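Long-range contacts in DNA repair protein RecN (Deinococcus radiodurans, PDB 4ABY), which hydrolyses ATP as an SMC-like protein and may take part in recombinational repair of DNA double-strand breaks: residues L223-R234 and P269-V277; R303-A314 and V336-A344. All coordinates share one frame; numbering follows the deposited sequence.

Both contacts belong to the ATPase head construct of RecN, and they follow each other in the chain: contact 1 closes before contact 2 opens, strand 276-282 leading on to helix 298-312. Their centres lie 30 Å apart and their nearest atoms about 11 Å, without touching. Helix 214-249 spans the gap. One part of it, residues 223-234, receives the hairpin in contact 1, while further along Leu245, Val248 and Ile249 meet Ala307 and Val311 on the first helix of contact 2. Contact 2 sits in the nucleotide-binding core and contact 1 on the projecting helical part; neither touches the predicted ATP-binding loop, Gly67 to Ser74.

Contact 1: residues L223-R234 and P269-V277; sequences LLKVGQALDAAR and PAAYGLSDV
Leu274 lies across the helix 223-234 at Gly227, and this is the tight part of the contact. Having no side chain, Gly227 leaves its backbone bare for both leucine methyls: CD1 of Leu274 rests 3.8 Å from Gly227 CA, and CD2 comes to 3.6 Å from Gly227 C. Next to it, one water ties the backbones together, accepting from Leu274 N and donating to Gly227 O and Asp231 OD1. The other carboxylate oxygen, Asp231 OD2, lies 3.0 Å from Ser275 OG.

One turn further on is Arg234; its chain, extended from CG to NE, carries the guanidinium from the helix to the hairpin. There Val277 CG2 covers one face of the flat group and Leu230 CD2 the opposite one, both toward its rim. NH2 makes a weak hydrogen bond at the edge, near the plane, to Tyr272 O (2.9 Å). NH1 makes another weak one, to Ser275 O (3.2 Å). The stronger partner of NH2 is Asp171, a salt bridge from helix 163-171; Asp231 OD1, 3.5 Å from NH1, adds a second carboxylate.

Toward solvent the grip slackens. Leu224 CD2 comes no nearer to Pro269 CG than 4.0 Å, and exposed Gln228 touches Leu274 CD2 only through its CG. Leu223, on the buried flank, meets Pro269 too but also packs on Tyr181 and Trp188 of helix 175-197, its neighbour in the helical pair, consistent with the base of the coiled coil in SMC-like proteins.

The hairpin tip is thus seated by a leucine on bare helix backbone, while an arginine flanked by two carboxylates, which probably favour its positive charge, reaches two carbonyls of the hairpin by weak bonds.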
loop_
_atom_site.group_PDB
_atom_site.type_symbol
_atom_site.label_atom_id
_atom_site.label_comp_id
_atom_site.label_asym_id
_atom_site.label_seq_id
_atom_site.Cartn_x
_atom_site.Cartn_y
_atom_site.Cartn_z
ATOM N N LEU A 223 -10.195 -13.037 32.316
ATOM C CA LEU A 223 -10.164 -12.911 30.864
ATOM C C LEU A 223 -11.278 -12.017 30.339
ATOM O O LEU A 223 -11.046 -11.171 29.482
ATOM C CB LEU A 223 -10.258 -14.285 30.210
ATOM C CG LEU A 223 -10.127 -14.255 28.692
ATOM C CD1 LEU A 223 -8.795 -13.650 28.306
ATOM C CD2 LEU A 223 -10.270 -15.648 28.126
ATOM N N LEU A 224 -12.492 -12.214 30.845
ATOM C CA LEU A 224 -13.623 -11.388 30.438
ATOM C C LEU A 224 -13.492 -9.993 31.028
ATOM O O LEU A 224 -13.774 -9.001 30.364
ATOM C CB LEU A 224 -14.945 -12.022 30.868
ATOM C CG LEU A 224 -15.201 -13.420 30.311
ATOM C CD1 LEU A 224 -16.634 -13.839 30.564
ATOM C CD2 LEU A 224 -14.894 -13.453 28.824
ATOM N N LYS A 225 -13.054 -9.929 32.278
ATOM C CA LYS A 225 -12.886 -8.663 32.982
ATOM C C LYS A 225 -11.892 -7.779 32.238
ATOM O O LYS A 225 -12.192 -6.640 31.877
ATOM C CB LYS A 225 -12.398 -8.926 34.408
ATOM C CG LYS A 225 -12.311 -7.699 35.299
ATOM C CD LYS A 225 -11.694 -8.058 36.646
ATOM C CE LYS A 225 -11.659 -6.866 37.593
ATOM N NZ LYS A 225 -10.763 -5.781 37.110
ATOM N N VAL A 226 -10.703 -8.327 32.016
ATOM C CA VAL A 226 -9.649 -7.651 31.279
ATOM C C VAL A 226 -10.089 -7.396 29.841
ATOM O O VAL A 226 -9.857 -6.319 29.295
ATOM C CB VAL A 226 -8.365 -8.501 31.272
ATOM C CG1 VAL A 226 -7.287 -7.845 30.425
ATOM C CG2 VAL A 226 -7.877 -8.725 32.689
ATOM N N GLY A 227 -10.725 -8.393 29.236
ATOM C CA GLY A 227 -11.170 -8.292 27.861
ATOM C C GLY A 227 -12.071 -7.094 27.667
ATOM O O GLY A 227 -12.021 -6.424 26.633
ATOM N N GLN A 228 -12.896 -6.820 28.671
ATOM C CA GLN A 228 -13.808 -5.685 28.629
ATOM C C GLN A 228 -13.042 -4.384 28.804
ATOM O O GLN A 228 -13.408 -3.360 28.228
ATOM C CB GLN A 228 -14.869 -5.822 29.716
ATOM C CG GLN A 228 -15.764 -7.031 29.539
ATOM C CD GLN A 228 -16.526 -7.368 30.799
ATOM O OE1 GLN A 228 -16.483 -6.625 31.778
ATOM N NE2 GLN A 228 -17.229 -8.495 30.784
ATOM N N ALA A 229 -11.980 -4.428 29.603
ATOM C CA ALA A 229 -11.107 -3.277 29.776
ATOM C C ALA A 229 -10.524 -2.882 28.433
ATOM O O ALA A 229 -10.366 -1.701 28.135
ATOM C CB ALA A 229 -9.998 -3.592 30.754
ATOM N N LEU A 230 -10.213 -3.887 27.624
ATOM C CA LEU A 230 -9.641 -3.667 26.303
ATOM C C LEU A 230 -10.634 -2.987 25.371
ATOM O O LEU A 230 -10.287 -2.025 24.689
ATOM C CB LEU A 230 -9.174 -4.987 25.695
ATOM C CG LEU A 230 -8.549 -4.881 24.310
ATOM C CD1 LEU A 230 -7.449 -3.847 24.313
ATOM C CD2 LEU A 230 -8.021 -6.233 23.888
ATOM N N ASP A 231 -11.863 -3.490 25.338
ATOM C CA ASP A 231 -12.897 -2.881 24.514
ATOM C C ASP A 231 -13.129 -1.433 24.922
ATOM O O ASP A 231 -13.394 -0.575 24.081
ATOM C CB ASP A 231 -14.200 -3.664 24.614
ATOM C CG ASP A 231 -14.128 -4.997 23.919
ATOM O OD1 ASP A 231 -13.266 -5.153 23.030
ATOM O OD2 ASP A 231 -14.936 -5.889 24.258
ATOM N N ALA A 232 -13.027 -1.167 26.221
ATOM C CA ALA A 232 -13.209 0.182 26.744
ATOM C C ALA A 232 -12.095 1.105 26.265
ATOM O O ALA A 232 -12.338 2.259 25.921
ATOM C CB ALA A 232 -13.258 0.155 28.256
ATOM N N ALA A 233 -10.872 0.588 26.253
ATOM C CA ALA A 233 -9.730 1.347 25.780
ATOM C C ALA A 233 -9.857 1.560 24.285
ATOM O O ALA A 233 -9.591 2.646 23.780
ATOM C CB ALA A 233 -8.446 0.618 26.101
ATOM N N ARG A 234 -10.263 0.511 23.578
ATOM C CA ARG A 234 -10.463 0.597 22.137
ATOM C C ARG A 234 -11.425 1.730 21.793
ATOM O O ARG A 234 -11.067 2.660 21.070
ATOM C CB ARG A 234 -10.965 -0.738 21.582
ATOM C CG ARG A 234 -9.880 -1.802 21.473
ATOM C CD ARG A 234 -10.457 -3.151 21.077
ATOM N NE ARG A 234 -9.416 -4.120 20.738
ATOM C CZ ARG A 234 -9.641 -5.414 20.523
ATOM N NH1 ARG A 234 -10.871 -5.900 20.618
ATOM N NH2 ARG A 234 -8.635 -6.224 20.215
ATOM N N PRO A 269 -14.261 -15.729 23.325
ATOM C CA PRO A 269 -13.035 -14.932 23.404
ATOM C C PRO A 269 -12.010 -15.342 22.353
ATOM O O PRO A 269 -11.764 -16.529 22.151
ATOM C CB PRO A 269 -12.507 -15.255 24.801
ATOM C CG PRO A 269 -13.731 -15.547 25.590
ATOM C CD PRO A 269 -14.662 -16.251 24.642
ATOM N N ALA A 270 -11.425 -14.353 21.689
ATOM C CA ALA A 270 -10.373 -14.594 20.711
ATOM C C ALA A 270 -9.035 -14.383 21.393
ATOM O O ALA A 270 -8.974 -13.806 22.477
ATOM C CB ALA A 270 -10.516 -13.648 19.534
ATOM N N ALA A 271 -7.962 -14.848 20.761
ATOM C CA ALA A 271 -6.625 -14.632 21.295
ATOM C C ALA A 271 -6.311 -13.142 21.317
ATOM O O ALA A 271 -5.426 -12.692 22.046
ATOM C CB ALA A 271 -5.606 -15.374 20.477
ATOM N N TYR A 272 -7.057 -12.378 20.526
ATOM C CA TYR A 272 -6.806 -10.954 20.389
ATOM C C TYR A 272 -7.859 -10.081 21.065
ATOM O O TYR A 272 -7.792 -8.854 20.986
ATOM C CB TYR A 272 -6.693 -10.581 18.916
ATOM C CG TYR A 272 -7.881 -11.008 18.100
ATOM C CD1 TYR A 272 -9.057 -10.273 18.117
ATOM C CD2 TYR A 272 -7.828 -12.145 17.312
ATOM C CE1 TYR A 272 -10.150 -10.662 17.372
ATOM C CE2 TYR A 272 -8.913 -12.539 16.562
ATOM C CZ TYR A 272 -10.073 -11.795 16.597
ATOM O OH TYR A 272 -11.161 -12.182 15.850
ATOM N N GLY A 273 -8.831 -10.702 21.724
ATOM C CA GLY A 273 -9.802 -9.938 22.487
ATOM C C GLY A 273 -11.220 -10.470 22.469
ATOM O O GLY A 273 -11.496 -11.532 21.920
ATOM N N LEU A 274 -12.126 -9.716 23.076
ATOM C CA LEU A 274 -13.516 -10.129 23.187
ATOM C C LEU A 274 -14.344 -9.627 22.011
ATOM O O LEU A 274 -15.545 -9.896 21.928
ATOM C CB LEU A 274 -14.115 -9.618 24.499
ATOM C CG LEU A 274 -14.059 -10.517 25.734
ATOM C CD1 LEU A 274 -12.701 -11.157 25.930
ATOM C CD2 LEU A 274 -14.447 -9.701 26.949
ATOM N N SER A 275 -13.700 -8.898 21.103
ATOM C CA SER A 275 -14.404 -8.305 19.974
ATOM C C SER A 275 -13.521 -8.199 18.741
ATOM O O SER A 275 -12.302 -8.105 18.848
ATOM C CB SER A 275 -14.919 -6.913 20.342
ATOM O OG SER A 275 -15.677 -6.944 21.533
ATOM N N ASP A 276 -14.159 -8.223 17.572
ATOM C CA ASP A 276 -13.507 -7.938 16.300
ATOM C C ASP A 276 -13.413 -6.432 16.121
ATOM O O ASP A 276 -14.345 -5.710 16.458
ATOM C CB ASP A 276 -14.327 -8.515 15.149
ATOM C CG ASP A 276 -13.917 -9.925 14.782
ATOM O OD1 ASP A 276 -12.727 -10.268 14.955
ATOM O OD2 ASP A 276 -14.785 -10.687 14.299
ATOM N N VAL A 277 -12.297 -5.950 15.594
ATOM C CA VAL A 277 -12.167 -4.519 15.350
ATOM C C VAL A 277 -12.162 -4.222 13.858
ATOM O O VAL A 277 -11.261 -4.649 13.134
ATOM C CB VAL A 277 -10.915 -3.928 16.012
ATOM C CG1 VAL A 277 -10.697 -2.501 15.536
ATOM C CG2 VAL A 277 -11.051 -3.973 17.526
HETATM O O HOH W 1 -11.756 -7.180 23.732
#

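Contact 2: residues R303-A314 and V336-A344; sequences RVMLAVSTVLGA and VAEQLSRLA
Helices 303-312 and 336-343 run in broadly the same direction, crossing at 42° with their axes 9.2 Å apart at closest approach. They draw together toward their C-terminal ends: the CA atoms of Arg303 and Val336 are 7.6 Å apart, those of Thr310 and Leu343 only 5.2 Å.

Leu306 is the central knob, set into a hole made by Val336, Gln339, Leu340 and Leu343. Its CG stands opposite the backbone N (chi1 173°), which aims the branch point at Gln339 CB. Of its methyls, CD2 presses on Gln339 CB at 3.8 Å and touches Val336 CG1, whereas CD1 meets Leu340 CD2 at 3.8 Å, the two leucines crossing at about a right angle. Toward the N-terminal ends, the aliphatic CD of Arg303 packs on Val336 CG2. Toward the C-terminal ends, Leu343 divides its own branches, CD2 against Ser309 CB and CD1 against the CB of Ala314, which follows Gly313, whose positive phi breaks the helical course.

The polar tie lies where the helices are closest. Thr310 OG1 donates to Gln339 OE1 over 2.6 Å, arriving almost in line with the amide C=O (angle 164°). Gln339 bends at chi2 to present that oxygen, and the same OE1 lies over the rim of one face of the Arg342 guanidinium. Thr310 CG2, meanwhile, rests on Leu343 CB at 3.7 Å, making this residue half polar tie, half packing surface.

Phe321 of strand 318-321 touches Leu306, Leu340 and Leu343, placing both helices on the same side of the mixed, largely parallel sheet. Helix 330-343 joins neighbouring strands 318-321 and 348-352 in a beta-alpha-beta crossover, and helix 298-312 begins within an SGGE sequence that matches the ABC signature motif: the arrangement of a P-loop ATPase of the ABC/SMC type.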
loop_
_atom_site.group_PDB
_atom_site.type_symbol
_atom_site.label_atom_id
_atom_site.label_comp_id
_atom_site.label_asym_id
_atom_site.label_seq_id
_atom_site.Cartn_x
_atom_site.Cartn_y
_atom_site.Cartn_z
ATOM N N ARG A 303 -6.007 7.068 -1.911
ATOM C CA ARG A 303 -5.825 8.312 -1.175
ATOM C C ARG A 303 -6.097 8.127 0.307
ATOM O O ARG A 303 -5.529 8.829 1.141
ATOM C CB ARG A 303 -6.675 9.437 -1.765
ATOM C CG ARG A 303 -6.183 9.877 -3.128
ATOM C CD ARG A 303 -6.808 11.175 -3.557
ATOM N NE ARG A 303 -8.262 11.096 -3.594
ATOM C CZ ARG A 303 -8.966 10.673 -4.640
ATOM N NH1 ARG A 303 -8.352 10.276 -5.750
ATOM N NH2 ARG A 303 -10.289 10.651 -4.573
ATOM N N VAL A 304 -6.960 7.173 0.635
ATOM C CA VAL A 304 -7.230 6.867 2.031
ATOM C C VAL A 304 -6.055 6.083 2.597
ATOM O O VAL A 304 -5.676 6.263 3.754
ATOM C CB VAL A 304 -8.545 6.092 2.201
ATOM C CG1 VAL A 304 -8.737 5.686 3.652
ATOM C CG2 VAL A 304 -9.710 6.937 1.733
HETATM N N MSE A 305 -5.467 5.229 1.763
HETATM C CA MSE A 305 -4.275 4.474 2.146
HETATM C C MSE A 305 -3.103 5.411 2.384
HETATM O O MSE A 305 -2.336 5.232 3.328
HETATM C CB MSE A 305 -3.911 3.445 1.076
HETATM C CG MSE A 305 -4.913 2.314 0.921
HETATM SE SE MSE A 305 -5.163 1.265 2.550
HETATM C CE MSE A 305 -6.633 2.250 3.370
ATOM N N LEU A 306 -2.966 6.410 1.519
ATOM C CA LEU A 306 -1.930 7.418 1.678
ATOM C C LEU A 306 -2.061 8.132 3.021
ATOM O O LEU A 306 -1.092 8.239 3.769
ATOM C CB LEU A 306 -1.988 8.431 0.533
ATOM C CG LEU A 306 -1.062 9.646 0.639
ATOM C CD1 LEU A 306 0.388 9.212 0.705
ATOM C CD2 LEU A 306 -1.289 10.583 -0.529
ATOM N N ALA A 307 -3.263 8.616 3.318
ATOM C CA ALA A 307 -3.518 9.327 4.567
ATOM C C ALA A 307 -3.133 8.484 5.770
ATOM O O ALA A 307 -2.370 8.920 6.627
ATOM C CB ALA A 307 -4.974 9.742 4.662
ATOM N N VAL A 308 -3.666 7.271 5.833
ATOM C CA VAL A 308 -3.330 6.359 6.916
ATOM C C VAL A 308 -1.825 6.111 6.964
ATOM O O VAL A 308 -1.228 6.075 8.036
ATOM C CB VAL A 308 -4.061 5.013 6.775
ATOM C CG1 VAL A 308 -3.798 4.147 7.990
ATOM C CG2 VAL A 308 -5.552 5.240 6.595
ATOM N N SER A 309 -1.211 5.950 5.797
ATOM C CA SER A 309 0.220 5.686 5.726
ATOM C C SER A 309 1.086 6.827 6.271
ATOM O O SER A 309 2.095 6.575 6.924
ATOM C CB SER A 309 0.635 5.321 4.298
ATOM O OG SER A 309 0.157 4.033 3.946
ATOM N N THR A 310 0.710 8.077 6.017
ATOM C CA THR A 310 1.515 9.193 6.512
ATOM C C THR A 310 1.213 9.501 7.972
ATOM O O THR A 310 2.107 9.885 8.727
ATOM C CB THR A 310 1.304 10.472 5.699
ATOM O OG1 THR A 310 -0.017 10.968 5.933
ATOM C CG2 THR A 310 1.485 10.203 4.224
ATOM N N VAL A 311 -0.048 9.334 8.365
ATOM C CA VAL A 311 -0.480 9.659 9.723
ATOM C C VAL A 311 0.044 8.651 10.741
ATOM O O VAL A 311 0.502 9.034 11.815
ATOM C CB VAL A 311 -2.017 9.740 9.827
ATOM C CG1 VAL A 311 -2.449 9.924 11.275
ATOM C CG2 VAL A 311 -2.549 10.870 8.963
ATOM N N LEU A 312 -0.015 7.368 10.391
ATOM C CA LEU A 312 0.377 6.295 11.307
ATOM C C LEU A 312 1.674 5.594 10.907
ATOM O O LEU A 312 2.247 4.844 11.694
ATOM C CB LEU A 312 -0.744 5.260 11.435
ATOM C CG LEU A 312 -2.044 5.726 12.090
ATOM C CD1 LEU A 312 -3.059 4.599 12.106
ATOM C CD2 LEU A 312 -1.771 6.222 13.500
ATOM N N GLY A 313 2.126 5.827 9.681
ATOM C CA GLY A 313 3.360 5.231 9.204
ATOM C C GLY A 313 3.164 4.031 8.292
ATOM O O GLY A 313 2.168 3.317 8.385
ATOM N N ALA A 314 4.127 3.817 7.400
ATOM C CA ALA A 314 4.131 2.648 6.530
ATOM C C ALA A 314 4.908 1.521 7.201
ATOM O O ALA A 314 5.764 1.771 8.048
ATOM C CB ALA A 314 4.747 2.988 5.184
ATOM N N VAL A 336 -2.339 16.016 -1.923
ATOM C CA VAL A 336 -1.840 14.663 -2.138
ATOM C C VAL A 336 -0.327 14.674 -2.331
ATOM O O VAL A 336 0.386 13.899 -1.699
ATOM C CB VAL A 336 -2.530 13.971 -3.336
ATOM C CG1 VAL A 336 -1.780 12.715 -3.729
ATOM C CG2 VAL A 336 -3.966 13.634 -2.995
ATOM N N ALA A 337 0.161 15.560 -3.193
ATOM C CA ALA A 337 1.598 15.674 -3.414
ATOM C C ALA A 337 2.322 15.941 -2.098
ATOM O O ALA A 337 3.415 15.428 -1.866
ATOM C CB ALA A 337 1.899 16.764 -4.416
ATOM N N GLU A 338 1.705 16.736 -1.234
ATOM C CA GLU A 338 2.309 17.062 0.049
ATOM C C GLU A 338 2.396 15.834 0.959
ATOM O O GLU A 338 3.410 15.610 1.616
ATOM C CB GLU A 338 1.545 18.199 0.730
ATOM C CG GLU A 338 2.038 18.529 2.133
ATOM C CD GLU A 338 3.510 18.912 2.173
ATOM O OE1 GLU A 338 3.988 19.568 1.222
ATOM O OE2 GLU A 338 4.190 18.561 3.163
ATOM N N GLN A 339 1.337 15.032 0.989
ATOM C CA GLN A 339 1.335 13.824 1.804
ATOM C C GLN A 339 2.345 12.814 1.283
ATOM O O GLN A 339 3.077 12.199 2.059
ATOM C CB GLN A 339 -0.060 13.204 1.861
ATOM C CG GLN A 339 -1.042 14.010 2.685
ATOM C CD GLN A 339 -0.525 14.278 4.083
ATOM O OE1 GLN A 339 -0.265 13.351 4.847
ATOM N NE2 GLN A 339 -0.369 15.552 4.426
ATOM N N LEU A 340 2.382 12.648 -0.034
ATOM C CA LEU A 340 3.363 11.772 -0.657
ATOM C C LEU A 340 4.770 12.189 -0.256
ATOM O O LEU A 340 5.602 11.352 0.102
ATOM C CB LEU A 340 3.220 11.801 -2.177
ATOM C CG LEU A 340 2.059 10.976 -2.723
ATOM C CD1 LEU A 340 1.811 11.289 -4.187
ATOM C CD2 LEU A 340 2.347 9.500 -2.514
ATOM N N SER A 341 5.028 13.491 -0.310
ATOM C CA SER A 341 6.338 14.013 0.038
ATOM C C SER A 341 6.737 13.582 1.447
ATOM O O SER A 341 7.852 13.113 1.667
ATOM C CB SER A 341 6.353 15.533 -0.085
ATOM O OG SER A 341 7.682 16.017 -0.154
ATOM N N ARG A 342 5.814 13.721 2.393
ATOM C CA ARG A 342 6.088 13.390 3.787
ATOM C C ARG A 342 6.321 11.907 4.015
ATOM O O ARG A 342 7.186 11.518 4.796
ATOM C CB ARG A 342 4.947 13.856 4.679
ATOM C CG ARG A 342 4.619 15.322 4.519
ATOM C CD ARG A 342 3.718 15.787 5.647
ATOM N NE ARG A 342 3.113 14.658 6.352
ATOM C CZ ARG A 342 2.301 14.782 7.398
ATOM N NH1 ARG A 342 2.001 15.991 7.853
ATOM N NH2 ARG A 342 1.790 13.705 7.988
ATOM N N LEU A 343 5.532 11.074 3.353
ATOM C CA LEU A 343 5.722 9.641 3.465
ATOM C C LEU A 343 7.105 9.283 2.939
ATOM O O LEU A 343 7.712 8.314 3.378
ATOM C CB LEU A 343 4.638 8.902 2.693
ATOM C CG LEU A 343 4.750 7.384 2.624
ATOM C CD1 LEU A 343 4.932 6.792 4.008
ATOM C CD2 LEU A 343 3.527 6.802 1.935
ATOM N N ALA A 344 7.607 10.095 2.013
ATOM C CA ALA A 344 8.909 9.862 1.397
ATOM C C ALA A 344 10.077 10.272 2.298
ATOM O O ALA A 344 11.231 9.967 2.000
ATOM C CB ALA A 344 8.994 10.581 0.052
#